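PDB 5YAG: arylalkylamine N-Acetyltransferase like 5b from Aedes aegypti, which probably catalyses transfer of acetyl or long-chain acyl groups from coenzyme A thioesters to the amine of serotonin or dopamine. Local coordinates for residues Glu5-Arg10 / His141-Arg146; His25-Pro30 / Val134-Arg139; Leu147-Met152 / Glu177-Glu182. All coordinates share one frame; numbering follows the deposited sequence.

Helix 143-157 joins two of the three contacts: interaction 1 packs its start against edge strand 7-11, and interaction 3 packs its following turns against the exit of helix 170-178. Interaction 2 sets helix 17-28 against the turn that leads from strand 126-134 toward helix 143-157, and it touches interaction 1 through Val-134 and Leu-143. Interaction 3 is the most deeply buried, four of its five touching residues being buried, and its direct contacts are mainly aliphatic and thioether. Interactions 1 and 2 are partly buried and add arginines: Arg-146 lies largely against aliphatic groups, whereas Arg-26 forms a salt bridge. Their centres lie about 14 Å apart, and those of 2 and 3 about 19 Å.

Interaction 1: residues Glu5-Arg10 / His141-Arg146; sequences ESIVLR and HSLGQR
Ile-7 and Leu-9 both point from strand 7-11 toward the start of helix 143-157, and aliphatic packing supplies the first kind of contact. Ile-7 CG2 meets Leu-143 CD2 at 3.6 Å, while its other branch, CG1, comes obliquely to the His-141 imidazole, 3.9 Å from CD2. With chi1 at -52°, CG2 is anti to the backbone N and CG1 anti to the carbonyl carbon, which sends the branches to different partners. Ile-73 of strand 71-81 touches both Ile-7 and Leu-143. In this GNAT fold, strand 7-11 edges the mixed sheet, and the 139-144 turn, a variant of the family's R/Q-x-x-G-x-G/A signature with Ser-142 at a glycine position, probably forms the acyl-CoA pyrophosphate loop, as in relatives.

The second kind is aliphatic packing on a charged flat group, the Arg-146 guanidinium. Leu-9 CD1 lies over one face, 3.7 Å from NH2, and Leu-9 CD2 comes 3.4 Å from the Arg-146 carbonyl O. Ile-7 O sits at the guanidinium edge, 3.7 Å from NH2. A bend at chi3 (75°) turns the group back, and NH1 gives His-141 O a weak in-plane hydrogen bond, 3.4 Å long at 164°. On the imidazole, NE2 bonds to Val-2 O.

Interaction 2: residues His25-Pro30 / Val134-Arg139; sequences HRIYYP and VDPTYR
The backbones come closest at Ile-27 and Asp-135, whose CA atoms are 5.8 Å apart, where helix 17-28, widened here by a pi-type turn, meets the chain leaving strand 126-134. Ile-27 points toward that chain. A chi1 of 66° tucks its CG1 between the two backbone arms, and the branch then runs out to place CD1 3.4 Å from Asp-135 N, against the peptide joining Val-134 to Asp-135. CG2 packs beside it, 3.9 Å from Asp-135 CA and 4.4 Å from Pro-136 CD.

In the GNAT fold of this protein the turn follows the central strand 126-134 and leads to helix 143-157, and Asp-135 shapes it from within. Its OD1 accepts from Thr-137 N at 2.8 Å, an Asx turn, and Tyr-138 N bonds back to Asp-135 O at 2.9 Å, across a short 3-10 segment.

The other carboxylate oxygen faces helix 17-28. Arg-26 NH1 donates to Asp-135 OD2 at 3.0 Å in a nearly straight salt bridge (173°), in the guanidinium plane, but meeting OD2 on its anti side and tilted out of the carboxylate plane, the two flat groups being 53° apart. The same NH1 also donates to Phe-72 O, and NH2 pairs with Glu-22, which further fixes the rotation of the guanidinium.

Interaction 3: residues Leu147-Met152 / Glu177-Glu182; sequences LLQFQM and EKLGME
Leu-179 pushes CD2 into helix 143-157 between Leu-148 and Gln-149, 3.9 Å from Leu-148 CG and 3.7 Å from Gln-149 N. The two leucine side chains lie alongside one another, running opposite ways. One turn on, Met-152 stretches out beyond CG (chi2 175°), which carries its terminal CE to 3.5 Å from Met-181 CG and 3.8 Å from Leu-179 CB. Met-181, bent at chi3, lays its sulfur SD 4.1 Å from Leu-148 CD2.

Backbone shape sets these positions. Helix 170-178 ends in a Schellman motif whose C-prime residue is Gly-180: Gly-180 N bonds to Glu-177 O, and Met-181 N to the carbonyl of the residue before Glu-177. That turn presents Leu-179 and Met-181 on the side facing helix 143-157, the crossover helix of the beta-alpha-beta unit formed with strands 126-134 and 162-167. Met-181 also touches Cys-213 and Lys-215 of strand 209-216.

Polar links flank this packing: a water donates to Gln-149 OE1 at 2.9 Å and to Leu-179 O at 3.0 Å, while Gln-149 NE2 hydrogen-bonds Asp-153 OD1, one turn along. Leu-179 O also accepts from Lys-215 NZ; with this helix-end carbonyl satisfied by two donors, the direct contact can rest on close apolar packing.

Interaction 1: residues Glu5-Arg10 / His141-Arg146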
# COMPACT_ATOMS: atom_id res chain seq x y z
N GLU A 5 21.42 13.57 4.96
CA GLU A 5 21.15 13.26 6.36
C GLU A 5 20.16 14.25 6.96
O GLU A 5 19.88 14.22 8.16
CB GLU A 5 22.46 13.23 7.16
CG GLU A 5 23.45 12.18 6.70
CD GLU A 5 22.89 10.76 6.74
OE1 GLU A 5 23.34 9.97 7.59
OE2 GLU A 5 22.01 10.44 5.92
N SER A 6 19.63 15.14 6.13
CA SER A 6 18.47 15.94 6.48
C SER A 6 17.20 15.09 6.30
O SER A 6 16.11 15.52 6.65
CB SER A 6 18.39 17.20 5.61
OG SER A 6 17.39 18.09 6.06
N ILE A 7 17.36 13.90 5.73
CA ILE A 7 16.23 12.99 5.54
C ILE A 7 16.09 12.08 6.75
O ILE A 7 17.01 11.36 7.10
CB ILE A 7 16.41 12.07 4.31
CG1 ILE A 7 16.72 12.88 3.04
CG2 ILE A 7 15.16 11.21 4.13
CD1 ILE A 7 15.64 13.84 2.62
N VAL A 8 14.91 12.11 7.37
CA VAL A 8 14.63 11.29 8.54
C VAL A 8 13.49 10.32 8.23
O VAL A 8 12.47 10.73 7.69
CB VAL A 8 14.18 12.18 9.72
CG1 VAL A 8 13.79 11.33 10.92
CG2 VAL A 8 15.28 13.17 10.08
N LEU A 9 13.68 9.04 8.56
CA LEU A 9 12.59 8.05 8.51
C LEU A 9 12.14 7.67 9.92
O LEU A 9 12.98 7.37 10.78
CB LEU A 9 13.03 6.79 7.78
CG LEU A 9 12.89 6.90 6.27
CD1 LEU A 9 14.07 7.67 5.69
CD2 LEU A 9 12.77 5.51 5.68
N ARG A 10 10.84 7.69 10.15
CA ARG A 10 10.32 7.39 11.47
C ARG A 10 8.85 7.07 11.40
O ARG A 10 8.18 7.35 10.40
CB ARG A 10 10.53 8.59 12.41
CG ARG A 10 9.86 9.88 11.92
CD ARG A 10 10.14 11.04 12.84
NE ARG A 10 9.51 12.29 12.41
CZ ARG A 10 8.24 12.60 12.60
NH1 ARG A 10 7.42 11.76 13.21
NH2 ARG A 10 7.78 13.77 12.18
N HIS A 141 17.39 9.93 -3.55
CA HIS A 141 17.69 9.69 -2.13
C HIS A 141 17.29 8.28 -1.67
O HIS A 141 17.21 8.01 -0.47
CB HIS A 141 17.01 10.75 -1.26
CG HIS A 141 17.63 12.11 -1.37
ND1 HIS A 141 17.55 12.87 -2.52
CD2 HIS A 141 18.32 12.85 -0.48
CE1 HIS A 141 18.17 14.02 -2.33
NE2 HIS A 141 18.64 14.04 -1.09
N SER A 142 17.04 7.39 -2.63
CA SER A 142 16.71 5.99 -2.34
C SER A 142 15.53 5.85 -1.39
O SER A 142 15.50 4.93 -0.58
CB SER A 142 17.92 5.27 -1.73
OG SER A 142 18.82 4.86 -2.73
N LEU A 143 14.56 6.76 -1.47
CA LEU A 143 13.52 6.81 -0.43
C LEU A 143 12.59 5.61 -0.40
O LEU A 143 12.19 5.15 0.68
CB LEU A 143 12.71 8.09 -0.56
CG LEU A 143 13.45 9.33 -0.10
CD1 LEU A 143 12.58 10.55 -0.36
CD2 LEU A 143 13.83 9.23 1.37
N GLY A 144 12.24 5.10 -1.58
CA GLY A 144 11.35 3.96 -1.67
C GLY A 144 11.94 2.76 -0.97
O GLY A 144 11.30 2.12 -0.13
N GLN A 145 13.19 2.47 -1.32
CA GLN A 145 13.92 1.40 -0.70
C GLN A 145 14.02 1.58 0.80
O GLN A 145 13.88 0.63 1.56
CB GLN A 145 15.33 1.33 -1.30
CG GLN A 145 16.20 0.25 -0.67
CD GLN A 145 17.44 -0.05 -1.49
OE1 GLN A 145 17.59 0.44 -2.62
NE2 GLN A 145 18.34 -0.85 -0.94
N ARG A 146 14.27 2.81 1.24
CA ARG A 146 14.45 3.07 2.67
C ARG A 146 13.15 2.91 3.45
O ARG A 146 13.14 2.34 4.55
CB ARG A 146 15.04 4.46 2.90
CG ARG A 146 16.53 4.51 2.56
CD ARG A 146 17.03 5.92 2.41
NE ARG A 146 17.18 6.57 3.70
CZ ARG A 146 17.49 7.85 3.86
NH1 ARG A 146 17.66 8.64 2.81
NH2 ARG A 146 17.61 8.35 5.08

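Interaction 2: residues His25-Pro30 / Val134-Arg139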
# COMPACT_ATOMS: atom_id res chain seq x y z
N HIS A 25 -2.73 12.71 0.04
CA HIS A 25 -3.39 13.53 -1.00
C HIS A 25 -2.43 13.93 -2.11
O HIS A 25 -2.74 13.83 -3.30
CB HIS A 25 -3.93 14.83 -0.38
CG HIS A 25 -5.38 14.79 -0.02
ND1 HIS A 25 -5.88 14.05 1.04
CD2 HIS A 25 -6.44 15.46 -0.54
CE1 HIS A 25 -7.18 14.25 1.14
NE2 HIS A 25 -7.55 15.10 0.19
N ARG A 26 -1.26 14.40 -1.71
CA ARG A 26 -0.32 15.04 -2.64
C ARG A 26 0.44 14.05 -3.49
O ARG A 26 0.51 14.21 -4.71
CB ARG A 26 0.66 15.92 -1.86
CG ARG A 26 1.66 16.66 -2.74
CD ARG A 26 2.51 17.66 -1.97
NE ARG A 26 3.82 17.11 -1.58
CZ ARG A 26 4.21 16.87 -0.33
NH1 ARG A 26 5.43 16.38 -0.10
NH2 ARG A 26 3.41 17.12 0.70
N ILE A 27 1.01 13.01 -2.88
CA ILE A 27 1.88 12.11 -3.63
C ILE A 27 1.40 10.67 -3.80
O ILE A 27 1.86 10.00 -4.71
CB ILE A 27 3.32 12.08 -3.07
CG1 ILE A 27 3.35 11.49 -1.67
CG2 ILE A 27 3.90 13.49 -3.08
CD1 ILE A 27 4.73 11.04 -1.24
N TYR A 28 0.49 10.17 -2.97
CA TYR A 28 0.03 8.79 -3.15
C TYR A 28 -1.18 8.68 -4.12
O TYR A 28 -1.06 8.15 -5.22
CB TYR A 28 -0.31 8.14 -1.82
CG TYR A 28 -0.91 6.76 -1.98
CD1 TYR A 28 -0.19 5.74 -2.59
CD2 TYR A 28 -2.20 6.48 -1.56
CE1 TYR A 28 -0.72 4.48 -2.76
CE2 TYR A 28 -2.75 5.22 -1.73
CZ TYR A 28 -2.00 4.23 -2.32
OH TYR A 28 -2.54 2.98 -2.49
N TYR A 29 -2.33 9.19 -3.69
CA TYR A 29 -3.58 8.97 -4.42
C TYR A 29 -3.59 9.40 -5.91
O TYR A 29 -4.17 8.69 -6.74
CB TYR A 29 -4.74 9.61 -3.67
CG TYR A 29 -5.21 8.81 -2.47
CD1 TYR A 29 -5.62 7.49 -2.60
CD2 TYR A 29 -5.24 9.38 -1.21
CE1 TYR A 29 -6.05 6.77 -1.51
CE2 TYR A 29 -5.67 8.66 -0.11
CZ TYR A 29 -6.07 7.36 -0.26
OH TYR A 29 -6.50 6.65 0.83
N PRO A 30 -2.92 10.53 -6.25
CA PRO A 30 -2.82 10.94 -7.67
C PRO A 30 -2.08 9.97 -8.58
O PRO A 30 -2.29 9.97 -9.78
CB PRO A 30 -2.05 12.26 -7.59
CG PRO A 30 -2.35 12.80 -6.24
CD PRO A 30 -2.46 11.59 -5.34
N VAL A 134 6.52 7.99 -2.67
CA VAL A 134 7.64 8.92 -2.56
C VAL A 134 7.42 10.19 -3.39
O VAL A 134 6.99 10.11 -4.54
CB VAL A 134 8.95 8.26 -3.03
CG1 VAL A 134 10.08 9.28 -3.10
CG2 VAL A 134 9.32 7.12 -2.11
N ASP A 135 7.74 11.34 -2.81
CA ASP A 135 7.66 12.62 -3.53
C ASP A 135 8.69 12.64 -4.68
O ASP A 135 9.89 12.57 -4.44
CB ASP A 135 7.91 13.79 -2.57
CG ASP A 135 7.67 15.15 -3.20
OD1 ASP A 135 7.90 15.30 -4.42
OD2 ASP A 135 7.25 16.07 -2.47
N PRO A 136 8.21 12.73 -5.93
CA PRO A 136 9.11 12.73 -7.10
C PRO A 136 10.23 13.77 -7.00
O PRO A 136 11.34 13.54 -7.49
CB PRO A 136 8.17 13.07 -8.27
CG PRO A 136 6.80 12.77 -7.78
CD PRO A 136 6.81 12.99 -6.30
N THR A 137 9.93 14.90 -6.36
CA THR A 137 10.90 15.98 -6.15
C THR A 137 12.15 15.51 -5.42
O THR A 137 13.22 16.08 -5.60
CB THR A 137 10.26 17.12 -5.34
OG1 THR A 137 9.19 17.68 -6.11
CG2 THR A 137 11.27 18.21 -5.01
N TYR A 138 12.01 14.48 -4.60
CA TYR A 138 13.13 13.95 -3.83
C TYR A 138 13.62 12.63 -4.38
O TYR A 138 14.00 11.74 -3.62
CB TYR A 138 12.72 13.77 -2.37
CG TYR A 138 12.53 15.07 -1.65
CD1 TYR A 138 11.39 15.85 -1.87
CD2 TYR A 138 13.47 15.53 -0.75
CE1 TYR A 138 11.20 17.05 -1.21
CE2 TYR A 138 13.29 16.73 -0.08
CZ TYR A 138 12.16 17.48 -0.31
OH TYR A 138 11.98 18.67 0.36
N ARG A 139 13.60 12.49 -5.71
CA ARG A 139 14.29 11.38 -6.36
C ARG A 139 15.80 11.46 -6.06
O ARG A 139 16.32 12.53 -5.70
CB ARG A 139 14.03 11.39 -7.88
CG ARG A 139 14.66 12.56 -8.62
CD ARG A 139 14.12 12.67 -10.04
NE ARG A 139 12.82 13.32 -10.11
CZ ARG A 139 12.63 14.64 -10.06
NH1 ARG A 139 13.66 15.46 -9.94
NH2 ARG A 139 11.40 15.14 -10.13

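Interaction 3: residues Leu147-Met152 / Glu177-Glu182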
# COMPACT_ATOMS: atom_id res chain seq x y z
N LEU A 147 12.07 3.39 2.87
CA LEU A 147 10.74 3.21 3.46
C LEU A 147 10.39 1.73 3.57
O LEU A 147 9.93 1.28 4.61
CB LEU A 147 9.69 3.92 2.62
CG LEU A 147 9.66 5.44 2.77
CD1 LEU A 147 8.80 6.08 1.68
CD2 LEU A 147 9.15 5.82 4.16
N LEU A 148 10.59 0.97 2.49
CA LEU A 148 10.26 -0.44 2.51
C LEU A 148 11.15 -1.20 3.48
O LEU A 148 10.68 -2.03 4.25
CB LEU A 148 10.38 -1.05 1.11
CG LEU A 148 10.03 -2.53 0.98
CD1 LEU A 148 8.72 -2.89 1.68
CD2 LEU A 148 9.96 -2.92 -0.49
N GLN A 149 12.44 -0.91 3.43
CA GLN A 149 13.37 -1.55 4.37
C GLN A 149 12.98 -1.22 5.80
O GLN A 149 13.07 -2.07 6.68
CB GLN A 149 14.82 -1.08 4.14
CG GLN A 149 15.83 -1.84 5.01
CD GLN A 149 15.90 -3.32 4.64
OE1 GLN A 149 16.24 -3.66 3.51
NE2 GLN A 149 15.56 -4.19 5.58
N PHE A 150 12.53 0.01 6.04
CA PHE A 150 12.12 0.40 7.39
C PHE A 150 10.94 -0.46 7.86
O PHE A 150 10.94 -0.99 8.97
CB PHE A 150 11.79 1.91 7.44
CG PHE A 150 11.60 2.46 8.82
CD1 PHE A 150 10.52 2.07 9.60
CD2 PHE A 150 12.49 3.39 9.36
CE1 PHE A 150 10.34 2.58 10.87
CE2 PHE A 150 12.31 3.92 10.63
CZ PHE A 150 11.22 3.50 11.39
N GLN A 151 9.93 -0.62 6.99
CA GLN A 151 8.77 -1.47 7.30
C GLN A 151 9.18 -2.92 7.57
O GLN A 151 8.65 -3.55 8.47
CB GLN A 151 7.74 -1.42 6.17
CG GLN A 151 7.01 -0.10 6.07
CD GLN A 151 5.92 0.06 7.11
OE1 GLN A 151 5.98 -0.55 8.19
NE2 GLN A 151 4.91 0.90 6.80
N MET A 152 10.12 -3.43 6.79
CA MET A 152 10.68 -4.77 7.02
C MET A 152 11.31 -4.87 8.41
O MET A 152 11.01 -5.80 9.17
CB MET A 152 11.71 -5.09 5.96
CG MET A 152 11.11 -5.53 4.64
SD MET A 152 12.34 -5.77 3.35
CE MET A 152 11.30 -6.24 1.96
N GLU A 177 11.44 -6.86 -5.29
CA GLU A 177 12.39 -7.91 -5.63
C GLU A 177 13.79 -7.55 -5.18
O GLU A 177 14.51 -8.39 -4.65
CB GLU A 177 12.36 -8.18 -7.14
CG GLU A 177 11.11 -8.93 -7.56
CD GLU A 177 10.83 -8.88 -9.05
OE1 GLU A 177 11.58 -8.21 -9.80
OE2 GLU A 177 9.83 -9.50 -9.47
N LYS A 178 14.18 -6.30 -5.38
CA LYS A 178 15.52 -5.85 -4.97
C LYS A 178 15.76 -6.09 -3.49
O LYS A 178 16.88 -6.40 -3.07
CB LYS A 178 15.71 -4.37 -5.27
CG LYS A 178 17.12 -3.88 -4.98
CD LYS A 178 17.27 -2.40 -5.27
CE LYS A 178 18.64 -1.92 -4.83
NZ LYS A 178 18.97 -0.60 -5.42
N LEU A 179 14.70 -5.95 -2.69
CA LEU A 179 14.83 -6.12 -1.25
C LEU A 179 14.51 -7.54 -0.82
O LEU A 179 14.36 -7.81 0.36
CB LEU A 179 13.96 -5.09 -0.51
CG LEU A 179 14.57 -3.68 -0.42
CD1 LEU A 179 14.43 -2.94 -1.73
CD2 LEU A 179 13.93 -2.86 0.69
N GLY A 180 14.41 -8.46 -1.77
CA GLY A 180 14.32 -9.89 -1.45
C GLY A 180 12.92 -10.47 -1.40
O GLY A 180 12.73 -11.60 -0.93
N MET A 181 11.94 -9.72 -1.88
CA MET A 181 10.56 -10.20 -1.89
C MET A 181 10.33 -10.99 -3.17
O MET A 181 10.79 -10.61 -4.25
CB MET A 181 9.58 -9.04 -1.83
CG MET A 181 9.84 -8.12 -0.65
SD MET A 181 8.62 -6.81 -0.55
CE MET A 181 7.36 -7.64 0.42
N GLU A 182 9.63 -12.11 -3.05
CA GLU A 182 9.32 -12.91 -4.22
C GLU A 182 7.86 -12.73 -4.57
O GLU A 182 6.97 -12.84 -3.70
CB GLU A 182 9.66 -14.38 -4.00
CG GLU A 182 8.88 -15.07 -2.90
CD GLU A 182 8.89 -16.58 -3.02
OE1 GLU A 182 9.02 -17.09 -4.16
OE2 GLU A 182 8.75 -17.26 -1.98
O HOH W 1 16.13 -6.30 2.31